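Local coordinates for putative cytochrome P450 hydroxylase (Chondromyces apiculatus DSM 436, PDB 6GMF), which binds heme b and probably acts as a cytochrome P450 monooxygenase that oxidises terpenes, at residues 122-125 and 131-134; 107-110 and 115-118; 54-59 and 289-294; 310-313 and 317-320. All coordinates share one frame; numbering follows the deposited sequence.

Contact 1 of 4, residues 122-125 and 131-134; sequences RGKS and VEVT
K124 and E132 close a surface salt bridge of the cytochrome P450 fold that spans strand 126-128, joining the loop that follows helix 107-119 to the short helix 129-134. The lysine ammonium supplies the bond: NZ of K124 lies 3.1 Å from OE2 of E132, on the syn side of the carboxylate and 26° out of its plane. The second oxygen is less close, OE1 of E132 standing 3.6 Å from NZ of K124. The methylene next to the charge also leans on the carboxylate, with CE of K124 3.3 Å from OE2 of E132. The two side chains arrive from opposite directions: E132, extended beyond CG (chi2 -170°), reaches out to the loop, and the bends of K124 at chi3 (93°) and chi4 set both CE and NZ against its carboxylate. No other pair of residues touches across these segments, and the ion pair is partly exposed. One shell further out, the carboxylate is steadied by the main chain: E132 OE1 accepts a hydrogen bond from the backbone N of E128, in the strand 126-128 that leads into the helix, and the side chain packs on L121. With an alanine here, the K124 ammonium would probably be left without this counter-charge and the N-H of E128 without this acceptor. E132 thus divides its two oxygens, OE2 taking K124 NZ and OE1 taking E128 N.

Contact 2 of 4, residues 107-110 and 115-118; sequences EPRI and HELV
R109 and E116 form a long salt bridge within a single helix, 107-119, of the P450 fold. The i, i+7 spacing puts both on one flank, about two turns apart, and the side chains span the remaining distance. R109 leaves its CA pointing away from the 115-118 turn, with CG opposite the backbone N (chi1 179°), and a bend at chi2 (52°) then swings the outer chain back along the helix. E116 sets out toward R109 and stays extended beyond CG, so its carboxylate stands off the helix where the guanidinium passes. The two side chains cross at about a right angle, and their flat ends do not lie in one plane, being 51° apart. E116 OE2 alone makes the contact, in plane at the guanidinium edge, and the hydrogen bond it accepts from R109 NH1 is weak though fairly straight. The stronger hold on R109 comes from outside, through a salt bridge from NE to OE1 of E144 on helix 136-145, which ties the two helices together. On the buried flank of the same helix, I110 packs on M137, V141 and V355. The weak bond from R109 NH1 to E116 OE2 measures 3.4 Å.

Contact 3 of 4, residues 54-59 and 289-294; sequences KGFSNR and TDVEIG
The F56 ring meets V291 and I293 obliquely, its far end directed at two strand side chains of the small beta hairpin 291-293/296-298. CZ of F56 comes 3.5 Å from CG2 of V291, with CE2 of F56 a little further from that methyl at 4.0 Å. The second neighbour is looser, CG2 of I293 lying 4.4 Å from CZ of F56. F56 starts out alongside the hairpin strand, and with CG opposite its carbonyl carbon (chi1 -65°) the ring end is carried over to it. V291 and I293, two apart on the strand, both point toward F56. The other methyl of V291 reaches the loop backbone, CG1 standing 4.4 Å from O of G55. V49 of helix 43-51 touches both F56 and I293, and I298 of the partner strand touches V291 and I293. Strand 56-57 edges the mixed sheet of the cytochrome P450 fold beside 285-287, and the F56 side chain also packs on R285, a heme-binding residue. Between the two segments the contact is apolar; backbone bonds of G55 with M288 and S57 with Q286 tie strand 56-57 to its neighbour, while N58, two residues beyond F56, donates through ND2 to heme propionate oxygen O2A.

Contact 4 of 4, residues 310-313 and 317-320; sequences SANR and RFPD
F318 brings its ring against the last residues of 308-312, in a buried contact within the P450 fold in which the ring packs against backbone carbonyl oxygens, with no hydrogen bond between the segments. The nearer oxygen is that of N312, which lies 3.4 Å from CD2 of F318 and comes in obliquely. The carbonyl of A311 meets the ring edge in plane, its O 3.9 Å from CD2 of F318 and 4.0 Å from CE2. With CG of F318 opposite its own carbonyl carbon (chi1 -62°), one side of the ring is presented to both carbonyls. Apolar contact is added from within the loop itself, where CG of R317 rests 3.5 Å above one ring face, offset toward the rim. A leucine here has no ring edge to set against the A311 and N312 carbonyls, and is likely to leave a gap beside them and beneath R317 CG.

Hydrogen bonds hold the surrounding backbone. R313 N bonds to S310 O, while N312 O accepts from NH1 of R275. The N312 side chain starts away from the loop, but OD1 of N312 still lies 4.3 Å from CE2 of F318; ND2 bonds to S278 OG and OD1 to the backbone N of L334. Charge enters through R313, whose NH1 pairs with D322 and whose guanidinium makes cation-pi contacts with Y17 and Y276. The joint is thus wedged between helix 43-51, where Y43 touches A311, R317 and F318, and helix 266-276, where R275 packs on F318 and R313.

Overall arrangement
Contacts 1 and 2 are surface ion pairs on the same side of the molecule, in series along the chain, and they touch: the leucine L117 of helix 107-119 packs on the E132 and V133 carbonyls. Contact 2 stays within that helix, whereas contact 1 joins the loop after it to helix 129-134. Contact 3, on the opposite side of the chain's centre from both, is partly buried and apolar, and spans distant sequence to join a sheet edge to a hairpin. Contact 4 is buried where it touches, a local contact in which an aromatic ring meets backbone carbonyls. Contacts 3 and 4 do not touch, yet both have helix 43-51 as a neighbour.

Contact 1 of 4, residues 122-125 and 131-134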
ATOM      1  N   ARG A 122     -25.764   1.720  -9.707  1.00 31.79           N
ATOM      2  CA  ARG A 122     -26.991   2.398 -10.175  1.00 32.53           C
ATOM      3  C   ARG A 122     -28.215   1.655  -9.630  1.00 31.82           C
ATOM      4  O   ARG A 122     -28.220   0.397  -9.538  1.00 31.65           O
ATOM      5  CB  ARG A 122     -27.044   2.478 -11.703  1.00 34.23           C
ATOM      6  CG  ARG A 122     -26.143   3.538 -12.309  1.00 38.87           C
ATOM      7  CD  ARG A 122     -26.065   3.405 -13.821  1.00 40.01           C
ATOM      8  NE  ARG A 122     -25.606   2.079 -14.234  1.00 44.37           N
ATOM      9  CZ  ARG A 122     -25.577   1.667 -15.493  1.00 44.43           C
ATOM     10  NH1 ARG A 122     -25.806   2.535 -16.467  1.00 45.41           N
ATOM     11  NH2 ARG A 122     -25.339   0.397 -15.768  1.00 42.45           N
ATOM     12  N   GLY A 123     -29.219   2.452  -9.222  1.00 33.75           N
ATOM     13  CA  GLY A 123     -30.516   1.970  -8.747  1.00 36.28           C
ATOM     14  C   GLY A 123     -30.479   1.593  -7.276  1.00 36.31           C
ATOM     15  O   GLY A 123     -31.497   1.182  -6.734  1.00 36.55           O
ATOM     16  N   LYS A 124     -29.292   1.698  -6.652  1.00 33.06           N
ATOM     17  CA  LYS A 124     -29.096   1.430  -5.222  1.00 35.98           C
ATOM     18  C   LYS A 124     -29.016   2.772  -4.480  1.00 31.76           C
ATOM     19  O   LYS A 124     -28.515   3.748  -5.044  1.00 34.98           O
ATOM     20  CB  LYS A 124     -27.778   0.710  -4.931  1.00 35.86           C
ATOM     21  CG  LYS A 124     -27.539  -0.656  -5.567  1.00 40.13           C
ATOM     22  CD  LYS A 124     -26.043  -1.011  -5.562  1.00 39.15           C
ATOM     23  CE  LYS A 124     -25.575  -1.810  -4.370  1.00 42.47           C
ATOM     24  NZ  LYS A 124     -25.369  -3.236  -4.720  1.00 43.87           N
ATOM     25  N   SER A 125     -29.463   2.801  -3.219  1.00 28.05           N
ATOM     26  CA  SER A 125     -29.233   4.003  -2.388  1.00 29.11           C
ATOM     27  C   SER A 125     -28.237   3.740  -1.251  1.00 27.43           C
ATOM     28  O   SER A 125     -27.831   4.703  -0.584  1.00 28.40           O
ATOM     29  CB  SER A 125     -30.522   4.590  -1.854  1.00 29.87           C
ATOM     30  OG  SER A 125     -31.245   3.615  -1.152  1.00 29.90           O
ATOM     31  N   VAL A 131     -16.257  -3.987  -1.104  1.00 19.32           N
ATOM     32  CA  VAL A 131     -16.435  -5.069  -2.060  1.00 18.71           C
ATOM     33  C   VAL A 131     -16.773  -4.501  -3.437  1.00 19.25           C
ATOM     34  O   VAL A 131     -16.371  -5.081  -4.451  1.00 19.49           O
ATOM     35  CB  VAL A 131     -17.547  -6.016  -1.567  1.00 19.86           C
ATOM     36  CG1 VAL A 131     -17.996  -6.980  -2.663  1.00 22.46           C
ATOM     37  CG2 VAL A 131     -17.089  -6.713  -0.311  1.00 22.49           C
ATOM     38  N   GLU A 132     -17.534  -3.415  -3.483  1.00 18.50           N
ATOM     39  CA  GLU A 132     -18.097  -2.959  -4.741  1.00 20.18           C
ATOM     40  C   GLU A 132     -17.147  -2.027  -5.504  1.00 20.87           C
ATOM     41  O   GLU A 132     -17.296  -1.856  -6.741  1.00 20.73           O
ATOM     42  CB  GLU A 132     -19.463  -2.338  -4.481  1.00 21.24           C
ATOM     43  CG  GLU A 132     -20.423  -3.325  -3.872  1.00 21.30           C
ATOM     44  CD  GLU A 132     -21.854  -2.849  -3.811  1.00 23.58           C
ATOM     45  OE1 GLU A 132     -22.466  -2.870  -2.695  1.00 23.80           O
ATOM     46  OE2 GLU A 132     -22.385  -2.545  -4.881  1.00 29.10           O
ATOM     47  N   VAL A 133     -16.169  -1.413  -4.819  1.00 19.30           N
ATOM     48  CA  VAL A 133     -15.345  -0.363  -5.460  1.00 19.76           C
ATOM     49  C   VAL A 133     -13.859  -0.504  -5.094  1.00 19.51           C
ATOM     50  O   VAL A 133     -13.036  -0.678  -5.963  1.00 20.13           O
ATOM     51  CB  VAL A 133     -15.844   1.057  -5.141  1.00 21.32           C
ATOM     52  CG1 VAL A 133     -14.913   2.094  -5.750  1.00 22.78           C
ATOM     53  CG2 VAL A 133     -17.280   1.277  -5.600  1.00 24.69           C
ATOM     54  N   THR A 134     -13.516  -0.388  -3.800  1.00 17.46           N
ATOM     55  CA  THR A 134     -12.137  -0.162  -3.468  1.00 16.79           C
ATOM     56  C   THR A 134     -11.311  -1.436  -3.574  1.00 18.73           C
ATOM     57  O   THR A 134     -10.129  -1.364  -3.893  1.00 16.84           O
ATOM     58  CB  THR A 134     -11.984   0.494  -2.098  1.00 17.75           C
ATOM     59  OG1 THR A 134     -12.311  -0.448  -1.091  1.00 18.51           O
ATOM     60  CG2 THR A 134     -12.839   1.725  -1.965  1.00 18.47           C
TER

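Contact 2 of 4, residues 107-110 and 115-118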
ATOM      1  N   GLU A 107      -4.226   5.379 -17.819  1.00 21.73           N
ATOM      2  CA  GLU A 107      -5.261   6.217 -17.237  1.00 22.39           C
ATOM      3  C   GLU A 107      -6.613   6.047 -17.957  1.00 24.50           C
ATOM      4  O   GLU A 107      -7.670   6.021 -17.314  1.00 22.42           O
ATOM      5  CB  GLU A 107      -4.800   7.682 -17.169  1.00 20.85           C
ATOM      6  CG  GLU A 107      -5.905   8.605 -16.738  1.00 22.99           C
ATOM      7  CD  GLU A 107      -5.535  10.042 -16.453  1.00 25.08           C
ATOM      8  OE1 GLU A 107      -4.369  10.381 -16.622  1.00 27.38           O
ATOM      9  OE2 GLU A 107      -6.423  10.795 -16.030  1.00 28.45           O
ATOM     10  N   PRO A 108      -6.688   6.019 -19.309  1.00 22.78           N
ATOM     11  CA  PRO A 108      -7.985   5.810 -19.958  1.00 24.71           C
ATOM     12  C   PRO A 108      -8.697   4.518 -19.533  1.00 22.27           C
ATOM     13  O   PRO A 108      -9.921   4.545 -19.276  1.00 25.00           O
ATOM     14  CB  PRO A 108      -7.644   5.845 -21.463  1.00 23.88           C
ATOM     15  CG  PRO A 108      -6.427   6.788 -21.483  1.00 24.96           C
ATOM     16  CD  PRO A 108      -5.622   6.380 -20.258  1.00 24.42           C
ATOM     17  N   ARG A 109      -7.951   3.431 -19.439  1.00 21.16           N
ATOM     18  CA  ARG A 109      -8.535   2.135 -19.031  1.00 24.28           C
ATOM     19  C   ARG A 109      -8.960   2.200 -17.561  1.00 23.14           C
ATOM     20  O   ARG A 109      -9.934   1.616 -17.214  1.00 25.35           O
ATOM     21  CB  ARG A 109      -7.513   1.022 -19.230  1.00 24.53           C
ATOM     22  CG  ARG A 109      -8.024  -0.345 -18.814  1.00 25.89           C
ATOM     23  CD  ARG A 109      -9.348  -0.720 -19.433  1.00 27.63           C
ATOM     24  NE  ARG A 109      -9.806  -1.967 -18.845  1.00 25.42           N
ATOM     25  CZ  ARG A 109     -11.063  -2.288 -18.639  1.00 27.00           C
ATOM     26  NH1 ARG A 109     -12.030  -1.473 -19.016  1.00 31.55           N
ATOM     27  NH2 ARG A 109     -11.359  -3.419 -18.042  1.00 28.49           N
ATOM     28  N   ILE A 110      -8.166   2.847 -16.734  1.00 20.27           N
ATOM     29  CA  ILE A 110      -8.507   2.990 -15.305  1.00 20.93           C
ATOM     30  C   ILE A 110      -9.819   3.778 -15.169  1.00 21.34           C
ATOM     31  O   ILE A 110     -10.650   3.441 -14.334  1.00 20.82           O
ATOM     32  CB  ILE A 110      -7.326   3.596 -14.522  1.00 18.31           C
ATOM     33  CG1 ILE A 110      -6.166   2.597 -14.427  1.00 20.32           C
ATOM     34  CG2 ILE A 110      -7.779   4.065 -13.142  1.00 18.07           C
ATOM     35  CD1 ILE A 110      -4.866   3.161 -13.931  1.00 20.96           C
ATOM     36  N   HIS A 115     -15.662   3.830 -14.056  1.00 22.56           N
ATOM     37  CA  HIS A 115     -17.057   4.055 -14.491  1.00 23.36           C
ATOM     38  C   HIS A 115     -17.857   2.754 -14.407  1.00 23.16           C
ATOM     39  O   HIS A 115     -18.976   2.813 -14.010  1.00 23.63           O
ATOM     40  CB  HIS A 115     -17.067   4.755 -15.852  1.00 24.14           C
ATOM     41  CG  HIS A 115     -16.832   6.218 -15.760  1.00 24.85           C
ATOM     42  ND1 HIS A 115     -17.771   7.083 -15.259  1.00 28.32           N
ATOM     43  CD2 HIS A 115     -15.772   6.977 -16.077  1.00 24.89           C
ATOM     44  CE1 HIS A 115     -17.291   8.296 -15.285  1.00 26.46           C
ATOM     45  NE2 HIS A 115     -16.084   8.250 -15.769  1.00 27.73           N
ATOM     46  N   GLU A 116     -17.262   1.630 -14.767  1.00 24.11           N
ATOM     47  CA  GLU A 116     -17.975   0.334 -14.702  1.00 25.50           C
ATOM     48  C   GLU A 116     -18.301  -0.001 -13.250  1.00 25.19           C
ATOM     49  O   GLU A 116     -19.370  -0.500 -12.987  1.00 24.78           O
ATOM     50  CB  GLU A 116     -17.071  -0.791 -15.164  1.00 29.50           C
ATOM     51  CG  GLU A 116     -16.794  -0.767 -16.625  1.00 38.06           C
ATOM     52  CD  GLU A 116     -15.929  -1.931 -17.067  1.00 42.42           C
ATOM     53  OE1 GLU A 116     -15.850  -2.884 -16.298  1.00 44.87           O
ATOM     54  OE2 GLU A 116     -15.311  -1.835 -18.172  1.00 59.04           O
ATOM     55  N   LEU A 117     -17.356   0.242 -12.356  1.00 22.77           N
ATOM     56  CA  LEU A 117     -17.615  -0.050 -10.929  1.00 22.05           C
ATOM     57  C   LEU A 117     -18.758   0.835 -10.441  1.00 24.07           C
ATOM     58  O   LEU A 117     -19.598   0.344  -9.738  1.00 25.91           O
ATOM     59  CB  LEU A 117     -16.335   0.158 -10.120  1.00 21.46           C
ATOM     60  CG  LEU A 117     -15.243  -0.858 -10.421  1.00 21.19           C
ATOM     61  CD1 LEU A 117     -13.962  -0.482  -9.726  1.00 22.13           C
ATOM     62  CD2 LEU A 117     -15.673  -2.252  -9.996  1.00 22.90           C
ATOM     63  N   VAL A 118     -18.780   2.097 -10.839  1.00 22.27           N
ATOM     64  CA  VAL A 118     -19.887   2.983 -10.386  1.00 24.32           C
ATOM     65  C   VAL A 118     -21.177   2.577 -11.096  1.00 24.93           C
ATOM     66  O   VAL A 118     -22.195   2.646 -10.482  1.00 26.19           O
ATOM     67  CB  VAL A 118     -19.546   4.475 -10.512  1.00 26.45           C
ATOM     68  CG1 VAL A 118     -20.732   5.339 -10.143  1.00 26.11           C
ATOM     69  CG2 VAL A 118     -18.377   4.796  -9.601  1.00 24.89           C
TER

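Contact 3 of 4, residues 54-59 and 289-294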
ATOM      1  N   LYS A  54      22.349   0.799   5.442  1.00 27.69           N
ATOM      2  CA  LYS A  54      23.474  -0.015   5.941  1.00 31.47           C
ATOM      3  C   LYS A  54      23.232  -0.404   7.399  1.00 28.52           C
ATOM      4  O   LYS A  54      23.574  -1.500   7.803  1.00 30.32           O
ATOM      5  CB  LYS A  54      24.792   0.742   5.772  1.00 34.77           C
ATOM      6  CG  LYS A  54      24.702   2.194   6.193  1.00 36.10           C
ATOM      7  CD  LYS A  54      23.622   2.961   5.451  1.00 33.22           C
ATOM      8  N   GLY A  55      22.606   0.475   8.182  1.00 21.97           N
ATOM      9  CA  GLY A  55      22.346   0.137   9.574  1.00 19.56           C
ATOM     10  C   GLY A  55      21.015  -0.563   9.828  1.00 20.10           C
ATOM     11  O   GLY A  55      20.882  -1.300  10.843  1.00 20.49           O
ATOM     12  N   PHE A  56      20.029  -0.279   8.957  1.00 18.64           N
ATOM     13  CA  PHE A  56      18.663  -0.818   9.076  1.00 17.25           C
ATOM     14  C   PHE A  56      18.299  -1.559   7.794  1.00 17.18           C
ATOM     15  O   PHE A  56      17.974  -0.991   6.789  1.00 18.75           O
ATOM     16  CB  PHE A  56      17.671   0.310   9.341  1.00 17.28           C
ATOM     17  CG  PHE A  56      17.894   0.975  10.660  1.00 18.26           C
ATOM     18  CD1 PHE A  56      18.813   1.994  10.771  1.00 17.51           C
ATOM     19  CD2 PHE A  56      17.213   0.559  11.791  1.00 17.20           C
ATOM     20  CE1 PHE A  56      19.045   2.586  11.998  1.00 18.50           C
ATOM     21  CE2 PHE A  56      17.400   1.194  13.003  1.00 19.81           C
ATOM     22  CZ  PHE A  56      18.325   2.202  13.107  1.00 19.51           C
ATOM     23  N   SER A  57      18.518  -2.876   7.835  1.00 17.17           N
ATOM     24  CA  SER A  57      18.330  -3.768   6.713  1.00 18.84           C
ATOM     25  C   SER A  57      16.858  -4.040   6.394  1.00 16.74           C
ATOM     26  O   SER A  57      16.047  -4.193   7.291  1.00 18.26           O
ATOM     27  CB  SER A  57      19.004  -5.073   7.010  1.00 20.01           C
ATOM     28  OG  SER A  57      18.768  -5.982   5.954  1.00 20.93           O
ATOM     29  N   ASN A  58      16.557  -4.213   5.112  1.00 19.15           N
ATOM     30  CA  ASN A  58      15.199  -4.606   4.676  1.00 18.52           C
ATOM     31  C   ASN A  58      14.946  -6.114   4.915  1.00 20.34           C
ATOM     32  O   ASN A  58      13.819  -6.601   4.758  1.00 19.06           O
ATOM     33  CB  ASN A  58      14.895  -4.208   3.251  1.00 18.46           C
ATOM     34  CG  ASN A  58      14.218  -2.854   3.198  1.00 17.94           C
ATOM     35  OD1 ASN A  58      14.713  -1.929   3.820  1.00 17.41           O
ATOM     36  ND2 ASN A  58      13.066  -2.775   2.540  1.00 17.43           N
ATOM     37  N   ARG A  59      15.970  -6.863   5.340  1.00 21.31           N
ATOM     38  CA  ARG A  59      15.706  -8.278   5.669  1.00 23.39           C
ATOM     39  C   ARG A  59      14.721  -8.381   6.832  1.00 22.39           C
ATOM     40  O   ARG A  59      14.135  -9.458   7.060  1.00 25.05           O
ATOM     41  CB  ARG A  59      17.012  -9.042   5.899  1.00 25.69           C
ATOM     42  CG  ARG A  59      17.662  -8.791   7.245  1.00 30.01           C
ATOM     43  CD  ARG A  59      19.151  -9.103   7.178  1.00 33.43           C
ATOM     44  N   THR A 289      23.819  -3.809  13.445  1.00 31.59           N
ATOM     45  CA  THR A 289      24.763  -3.455  14.517  1.00 34.73           C
ATOM     46  C   THR A 289      23.975  -2.779  15.640  1.00 32.93           C
ATOM     47  O   THR A 289      22.787  -2.472  15.479  1.00 29.91           O
ATOM     48  CB  THR A 289      25.898  -2.547  14.011  1.00 38.15           C
ATOM     49  OG1 THR A 289      25.385  -1.382  13.349  1.00 35.08           O
ATOM     50  CG2 THR A 289      26.834  -3.284  13.079  1.00 42.13           C
ATOM     51  N   ASP A 290      24.631  -2.558  16.785  1.00 30.99           N
ATOM     52  CA  ASP A 290      24.104  -1.681  17.789  1.00 34.96           C
ATOM     53  C   ASP A 290      24.017  -0.294  17.155  1.00 33.88           C
ATOM     54  O   ASP A 290      24.965   0.159  16.499  1.00 36.15           O
ATOM     55  CB  ASP A 290      24.957  -1.693  19.065  1.00 39.15           C
ATOM     56  CG  ASP A 290      24.613  -2.835  20.007  1.00 39.80           C
ATOM     57  OD1 ASP A 290      24.256  -3.897  19.511  1.00 34.93           O
ATOM     58  OD2 ASP A 290      24.689  -2.643  21.231  1.00 49.37           O
ATOM     59  N   VAL A 291      22.848   0.337  17.284  1.00 33.25           N
ATOM     60  CA  VAL A 291      22.650   1.653  16.685  1.00 33.00           C
ATOM     61  C   VAL A 291      22.020   2.556  17.748  1.00 31.76           C
ATOM     62  O   VAL A 291      21.587   2.094  18.805  1.00 34.07           O
ATOM     63  CB  VAL A 291      21.817   1.609  15.389  1.00 31.83           C
ATOM     64  CG1 VAL A 291      22.515   0.853  14.267  1.00 31.05           C
ATOM     65  CG2 VAL A 291      20.432   1.059  15.638  1.00 31.85           C
ATOM     66  N   GLU A 292      22.020   3.858  17.455  1.00 35.41           N
ATOM     67  CA  GLU A 292      21.515   4.845  18.364  1.00 36.06           C
ATOM     68  C   GLU A 292      20.526   5.708  17.588  1.00 32.51           C
ATOM     69  O   GLU A 292      20.819   6.209  16.491  1.00 38.32           O
ATOM     70  CB  GLU A 292      22.644   5.678  18.978  1.00 35.00           C
ATOM     71  N   ILE A 293      19.329   5.866  18.135  1.00 36.63           N
ATOM     72  CA  ILE A 293      18.452   6.862  17.556  1.00 37.21           C
ATOM     73  C   ILE A 293      17.796   7.642  18.692  1.00 36.71           C
ATOM     74  O   ILE A 293      17.287   7.081  19.629  1.00 35.04           O
ATOM     75  CB  ILE A 293      17.452   6.277  16.539  1.00 42.75           C
ATOM     76  CG1 ILE A 293      16.070   6.892  16.735  1.00 43.18           C
ATOM     77  CG2 ILE A 293      17.408   4.760  16.566  1.00 44.44           C
ATOM     78  CD1 ILE A 293      15.153   6.619  15.608  1.00 47.85           C
ATOM     79  N   GLY A 294      17.912   8.968  18.596  1.00 40.73           N
ATOM     80  CA  GLY A 294      17.468   9.891  19.630  1.00 43.85           C
ATOM     81  C   GLY A 294      17.919   9.481  21.022  1.00 42.05           C
ATOM     82  O   GLY A 294      17.114   9.487  21.940  1.00 44.67           O
TER

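Contact 4 of 4, residues 310-313 and 317-320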
ATOM      1  N   SER A 310       2.981   7.586  12.195  1.00 16.19           N
ATOM      2  CA  SER A 310       3.398   8.486  13.290  1.00 16.92           C
ATOM      3  C   SER A 310       4.163   9.706  12.771  1.00 17.41           C
ATOM      4  O   SER A 310       3.934  10.845  13.193  1.00 19.37           O
ATOM      5  CB  SER A 310       4.206   7.772  14.304  1.00 17.25           C
ATOM      6  OG  SER A 310       4.505   8.654  15.396  1.00 17.83           O
ATOM      7  N   ALA A 311       5.135   9.467  11.891  1.00 16.69           N
ATOM      8  CA  ALA A 311       5.933  10.507  11.246  1.00 16.69           C
ATOM      9  C   ALA A 311       4.982  11.481  10.531  1.00 16.99           C
ATOM     10  O   ALA A 311       5.140  12.718  10.622  1.00 16.77           O
ATOM     11  CB  ALA A 311       6.896   9.876  10.262  1.00 16.11           C
ATOM     12  N   ASN A 312       3.951  10.930   9.875  1.00 17.55           N
ATOM     13  CA  ASN A 312       3.025  11.754   9.042  1.00 17.07           C
ATOM     14  C   ASN A 312       2.075  12.554   9.926  1.00 17.97           C
ATOM     15  O   ASN A 312       1.415  13.474   9.447  1.00 19.99           O
ATOM     16  CB  ASN A 312       2.263  10.889   8.048  1.00 16.28           C
ATOM     17  CG  ASN A 312       3.159  10.390   6.945  1.00 16.64           C
ATOM     18  OD1 ASN A 312       4.210  10.985   6.715  1.00 17.85           O
ATOM     19  ND2 ASN A 312       2.713   9.366   6.221  1.00 18.06           N
ATOM     20  N   ARG A 313       1.975  12.209  11.209  1.00 18.47           N
ATOM     21  CA  ARG A 313       1.185  13.004  12.145  1.00 18.10           C
ATOM     22  C   ARG A 313       2.042  13.703  13.202  1.00 18.79           C
ATOM     23  O   ARG A 313       1.550  14.032  14.292  1.00 19.58           O
ATOM     24  CB  ARG A 313       0.103  12.114  12.720  1.00 20.99           C
ATOM     25  CG  ARG A 313      -0.984  11.829  11.703  1.00 22.94           C
ATOM     26  CD  ARG A 313      -2.308  12.091  12.345  1.00 23.81           C
ATOM     27  NE  ARG A 313      -3.400  11.457  11.680  1.00 22.80           N
ATOM     28  CZ  ARG A 313      -4.577  11.275  12.244  1.00 22.14           C
ATOM     29  NH1 ARG A 313      -4.802  11.718  13.488  1.00 22.97           N
ATOM     30  NH2 ARG A 313      -5.500  10.631  11.585  1.00 23.06           N
ATOM     31  N   ARG A 317       6.671  18.385  11.966  1.00 22.10           N
ATOM     32  CA  ARG A 317       6.742  18.428  10.521  1.00 23.82           C
ATOM     33  C   ARG A 317       5.450  18.951   9.901  1.00 23.42           C
ATOM     34  O   ARG A 317       5.502  19.643   8.904  1.00 23.83           O
ATOM     35  CB  ARG A 317       7.045  17.023   9.974  1.00 28.06           C
ATOM     36  CG  ARG A 317       7.311  16.972   8.479  1.00 28.72           C
ATOM     37  CD  ARG A 317       8.538  17.751   8.040  1.00 31.45           C
ATOM     38  NE  ARG A 317       8.723  17.735   6.601  1.00 32.77           N
ATOM     39  CZ  ARG A 317       7.973  18.393   5.740  1.00 36.93           C
ATOM     40  NH1 ARG A 317       6.860  18.972   6.153  1.00 42.05           N
ATOM     41  NH2 ARG A 317       8.332  18.465   4.467  1.00 36.79           N
ATOM     42  N   PHE A 318       4.303  18.567  10.468  1.00 21.74           N
ATOM     43  CA  PHE A 318       2.965  18.875   9.920  1.00 22.56           C
ATOM     44  C   PHE A 318       2.129  19.549  10.992  1.00 23.19           C
ATOM     45  O   PHE A 318       1.610  18.878  11.875  1.00 24.75           O
ATOM     46  CB  PHE A 318       2.262  17.588   9.471  1.00 21.98           C
ATOM     47  CG  PHE A 318       2.988  16.877   8.365  1.00 21.13           C
ATOM     48  CD1 PHE A 318       3.002  17.414   7.091  1.00 20.94           C
ATOM     49  CD2 PHE A 318       3.745  15.744   8.606  1.00 22.59           C
ATOM     50  CE1 PHE A 318       3.733  16.839   6.071  1.00 22.66           C
ATOM     51  CE2 PHE A 318       4.461  15.161   7.572  1.00 22.75           C
ATOM     52  CZ  PHE A 318       4.446  15.697   6.306  1.00 21.98           C
ATOM     53  N   PRO A 319       1.977  20.890  10.964  1.00 23.08           N
ATOM     54  CA  PRO A 319       1.275  21.580  12.035  1.00 21.77           C
ATOM     55  C   PRO A 319      -0.190  21.151  12.155  1.00 22.62           C
ATOM     56  O   PRO A 319      -0.805  20.876  11.134  1.00 24.97           O
ATOM     57  CB  PRO A 319       1.334  23.053  11.619  1.00 24.43           C
ATOM     58  CG  PRO A 319       2.501  23.150  10.692  1.00 26.04           C
ATOM     59  CD  PRO A 319       2.573  21.807   9.987  1.00 22.53           C
ATOM     60  N   ASP A 320      -0.714  21.152  13.387  1.00 22.25           N
ATOM     61  CA  ASP A 320      -2.006  20.646  13.734  1.00 22.79           C
ATOM     62  C   ASP A 320      -2.185  19.330  12.992  1.00 23.72           C
ATOM     63  O   ASP A 320      -3.089  19.178  12.198  1.00 22.30           O
ATOM     64  CB  ASP A 320      -3.099  21.665  13.376  1.00 24.53           C
ATOM     65  CG  ASP A 320      -4.452  21.428  14.041  1.00 27.26           C
ATOM     66  OD1 ASP A 320      -4.572  20.550  14.943  1.00 28.24           O
ATOM     67  OD2 ASP A 320      -5.394  22.154  13.670  1.00 33.66           O
TER